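Choline dehydrogenase and related flavoproteins (Aspergillus oryzae, PDB 3Q9T) is an FAD-dependent formate oxidase of the glucose-methanol-choline oxidoreductase family that carries its flavin as 8-formyl-FAD. Local coordinates at residues A[129-137]-A[148-159]. Residues are numbered along the deposited sequence; the frame is centred on the assembly and turned at random.
Sequences LRKSATYHD and KIGGGGPIPISH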
# COMPACT_ATOMS: atom_id res chain seq x y z
N LEU A 129 -22.81 4.87 -29.82
CA LEU A 129 -23.14 4.32 -28.50
C LEU A 129 -24.16 3.18 -28.58
O LEU A 129 -24.35 2.41 -27.64
CB LEU A 129 -23.66 5.43 -27.56
CG LEU A 129 -22.61 6.42 -27.06
CD1 LEU A 129 -23.23 7.72 -26.58
CD2 LEU A 129 -21.74 5.77 -25.97
N ARG A 130 -24.83 3.05 -29.72
CA ARG A 130 -25.89 2.07 -29.86
C ARG A 130 -25.56 0.96 -30.86
O ARG A 130 -26.13 -0.13 -30.80
CB ARG A 130 -27.18 2.78 -30.22
CG ARG A 130 -27.58 3.77 -29.13
CD ARG A 130 -28.76 4.66 -29.51
NE ARG A 130 -29.10 5.54 -28.40
CZ ARG A 130 -30.13 6.38 -28.40
NH1 ARG A 130 -30.92 6.46 -29.48
NH2 ARG A 130 -30.36 7.13 -27.34
N LYS A 131 -24.61 1.22 -31.75
CA LYS A 131 -24.36 0.29 -32.85
C LYS A 131 -24.00 -1.14 -32.43
O LYS A 131 -24.43 -2.10 -33.08
CB LYS A 131 -23.28 0.85 -33.78
CG LYS A 131 -23.26 0.19 -35.16
CD LYS A 131 -22.27 0.87 -36.10
CE LYS A 131 -22.16 0.16 -37.44
NZ LYS A 131 -21.22 0.89 -38.33
N SER A 132 -23.21 -1.30 -31.37
CA SER A 132 -22.70 -2.61 -30.98
C SER A 132 -23.77 -3.57 -30.45
O SER A 132 -23.61 -4.79 -30.47
CB SER A 132 -21.61 -2.46 -29.91
OG SER A 132 -20.66 -1.47 -30.27
N ALA A 133 -24.87 -3.00 -29.94
CA ALA A 133 -25.83 -3.76 -29.15
C ALA A 133 -27.08 -4.14 -29.94
O ALA A 133 -27.55 -3.39 -30.79
CB ALA A 133 -26.23 -2.93 -27.90
N THR A 134 -27.61 -5.32 -29.62
CA THR A 134 -28.98 -5.65 -29.94
C THR A 134 -29.76 -5.74 -28.63
O THR A 134 -29.53 -6.66 -27.83
CB THR A 134 -29.13 -6.96 -30.70
OG1 THR A 134 -28.52 -6.83 -32.00
CG2 THR A 134 -30.60 -7.30 -30.89
N TYR A 135 -30.65 -4.79 -28.41
CA TYR A 135 -31.51 -4.74 -27.21
C TYR A 135 -32.62 -5.80 -27.21
O TYR A 135 -33.31 -6.00 -28.23
CB TYR A 135 -32.17 -3.36 -27.13
CG TYR A 135 -33.12 -3.12 -25.97
CD1 TYR A 135 -32.63 -2.82 -24.70
CD2 TYR A 135 -34.50 -3.14 -26.16
CE1 TYR A 135 -33.50 -2.57 -23.62
CE2 TYR A 135 -35.39 -2.89 -25.09
CZ TYR A 135 -34.87 -2.60 -23.82
OH TYR A 135 -35.72 -2.36 -22.76
N HIS A 136 -32.79 -6.46 -26.06
CA HIS A 136 -33.95 -7.32 -25.80
C HIS A 136 -34.74 -6.89 -24.55
O HIS A 136 -34.16 -6.39 -23.58
CB HIS A 136 -33.51 -8.77 -25.59
CG HIS A 136 -32.67 -9.31 -26.69
ND1 HIS A 136 -33.18 -10.07 -27.71
CD2 HIS A 136 -31.33 -9.23 -26.91
CE1 HIS A 136 -32.21 -10.42 -28.53
NE2 HIS A 136 -31.07 -9.92 -28.07
N ASP A 137 -36.05 -7.13 -24.57
CA ASP A 137 -36.92 -6.96 -23.40
C ASP A 137 -37.95 -8.09 -23.46
O ASP A 137 -39.13 -7.85 -23.67
CB ASP A 137 -37.60 -5.58 -23.44
CG ASP A 137 -38.47 -5.29 -22.20
OD1 ASP A 137 -38.61 -6.14 -21.29
OD2 ASP A 137 -39.04 -4.18 -22.15
N LYS A 148 -34.64 1.60 -28.74
CA LYS A 148 -33.71 2.39 -29.54
C LYS A 148 -32.26 2.29 -29.03
O LYS A 148 -31.34 2.79 -29.69
CB LYS A 148 -34.11 3.85 -29.52
CG LYS A 148 -33.84 4.51 -28.17
CD LYS A 148 -34.36 5.93 -28.15
CE LYS A 148 -34.70 6.35 -26.72
NZ LYS A 148 -35.74 7.42 -26.67
N ILE A 149 -32.05 1.68 -27.87
CA ILE A 149 -30.68 1.62 -27.36
C ILE A 149 -29.85 0.53 -28.02
O ILE A 149 -28.63 0.56 -27.94
CB ILE A 149 -30.57 1.57 -25.82
CG1 ILE A 149 -30.92 0.20 -25.26
CG2 ILE A 149 -31.43 2.64 -25.18
CD1 ILE A 149 -30.66 0.11 -23.77
N GLY A 150 -30.51 -0.39 -28.73
CA GLY A 150 -29.83 -1.39 -29.54
C GLY A 150 -29.94 -1.15 -31.05
O GLY A 150 -31.03 -1.15 -31.61
N GLY A 151 -28.80 -0.96 -31.71
CA GLY A 151 -28.77 -0.68 -33.13
C GLY A 151 -28.66 -1.92 -34.02
O GLY A 151 -28.59 -1.80 -35.24
N GLY A 152 -28.64 -3.11 -33.42
CA GLY A 152 -28.51 -4.34 -34.18
C GLY A 152 -27.17 -5.06 -34.10
O GLY A 152 -26.94 -6.03 -34.82
N GLY A 153 -26.28 -4.60 -33.21
CA GLY A 153 -24.95 -5.17 -33.10
C GLY A 153 -24.90 -6.54 -32.46
O GLY A 153 -25.89 -7.02 -31.91
N PRO A 154 -23.72 -7.19 -32.50
CA PRO A 154 -23.58 -8.57 -32.06
C PRO A 154 -23.41 -8.71 -30.54
O PRO A 154 -23.09 -9.80 -30.09
CB PRO A 154 -22.32 -9.03 -32.78
CG PRO A 154 -21.46 -7.77 -32.77
CD PRO A 154 -22.43 -6.61 -32.93
N ILE A 155 -23.63 -7.64 -29.78
CA ILE A 155 -23.59 -7.75 -28.32
C ILE A 155 -24.97 -7.65 -27.70
O ILE A 155 -25.51 -6.55 -27.55
CB ILE A 155 -22.68 -6.67 -27.71
CG1 ILE A 155 -21.24 -6.92 -28.14
CG2 ILE A 155 -22.79 -6.68 -26.18
CD1 ILE A 155 -20.61 -5.73 -28.66
N PRO A 156 -25.55 -8.82 -27.34
CA PRO A 156 -26.90 -8.84 -26.77
C PRO A 156 -26.93 -8.14 -25.41
O PRO A 156 -26.11 -8.43 -24.53
CB PRO A 156 -27.19 -10.34 -26.62
CG PRO A 156 -26.18 -11.02 -27.54
CD PRO A 156 -24.98 -10.17 -27.45
N ILE A 157 -27.86 -7.20 -25.26
CA ILE A 157 -28.03 -6.46 -24.02
C ILE A 157 -29.49 -6.47 -23.62
O ILE A 157 -30.40 -6.54 -24.47
CB ILE A 157 -27.64 -4.98 -24.18
CG1 ILE A 157 -28.70 -4.23 -24.99
CG2 ILE A 157 -26.25 -4.84 -24.78
CD1 ILE A 157 -28.67 -2.73 -24.85
N SER A 158 -29.72 -6.36 -22.32
CA SER A 158 -31.07 -6.35 -21.79
C SER A 158 -31.04 -5.66 -20.44
O SER A 158 -29.99 -5.64 -19.78
CB SER A 158 -31.57 -7.79 -21.62
OG SER A 158 -32.81 -7.82 -20.95
N HIS A 159 -32.16 -5.09 -20.03
CA HIS A 159 -32.33 -4.74 -18.63
C HIS A 159 -31.99 -6.00 -17.86
O HIS A 159 -32.18 -7.10 -18.36
CB HIS A 159 -33.76 -4.33 -18.34
CG HIS A 159 -34.08 -2.94 -18.80
ND1 HIS A 159 -34.46 -2.66 -20.09
CD2 HIS A 159 -34.03 -1.76 -18.15
CE1 HIS A 159 -34.66 -1.36 -20.21
NE2 HIS A 159 -34.41 -0.79 -19.04
O HOH W 1 -26.68 1.63 -26.22
O HOH W 2 -30.94 4.89 -32.24
O HOH W 3 -31.77 -3.76 -30.87
O HOH W 4 -34.76 -4.98 -21.23
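A133, T134 and Y135 pair in parallel with I155, P156 and I157, the axes of strands 133-136 and 155-159 running 34° apart; strand 155-159 also pairs antiparallel with strand 195-204 in the large mixed sheet of this GMC oxidoreductase. The bonds show the parallel pattern, each bonding residue spanning one partner: I155 N and O bond S132 O and T134 N around A133, T134 N and O bond I155 O and I157 N around P156, and I157 N and O bond T134 O and H136 N around Y135. A glycine loop, G150 to G153, wraps the start of this pair. A133 O takes the G152 amide at 2.9 Å and, weakly, that of G153, while R130 O is gripped from opposite faces of its carbonyl plane by A133 N and G151 N. T134 adds a side-chain clasp: with OG1 anti to its own carbonyl carbon (chi1 -66°), the hydroxyl donates to G153 O at 2.6 Å. G153 CA comes 3.0 Å from S132 O in a CA-H...O contact.

On the face shared by A133, Y135 and I157, A133 CB meets I157 CG2 at 3.7 Å. I157 CD1 lies in plane at the Y135 ring edge, whereas I149 CG1 reaches Y135 CD1 obliquely at 3.5 Å. The extended R130 chain crosses K148, its CD 3.2 Å from K148 O and one guanidinium face against K148 CG. R130 NH2 and K148 NZ both form salt bridges to D190, one to each carboxylate oxygen. I155 packs on Y559 of helix 555-572, its side chain about 6 Å from that of the FAD-binding Q555, and S132 OG bonds to E563 of that helix. At the far end the Y135 and H159 rings meet rim to rim, planes 80° apart, and water 4 donates to H136 O at 2.8 Å while accepting from H159 N at 2.9 Å.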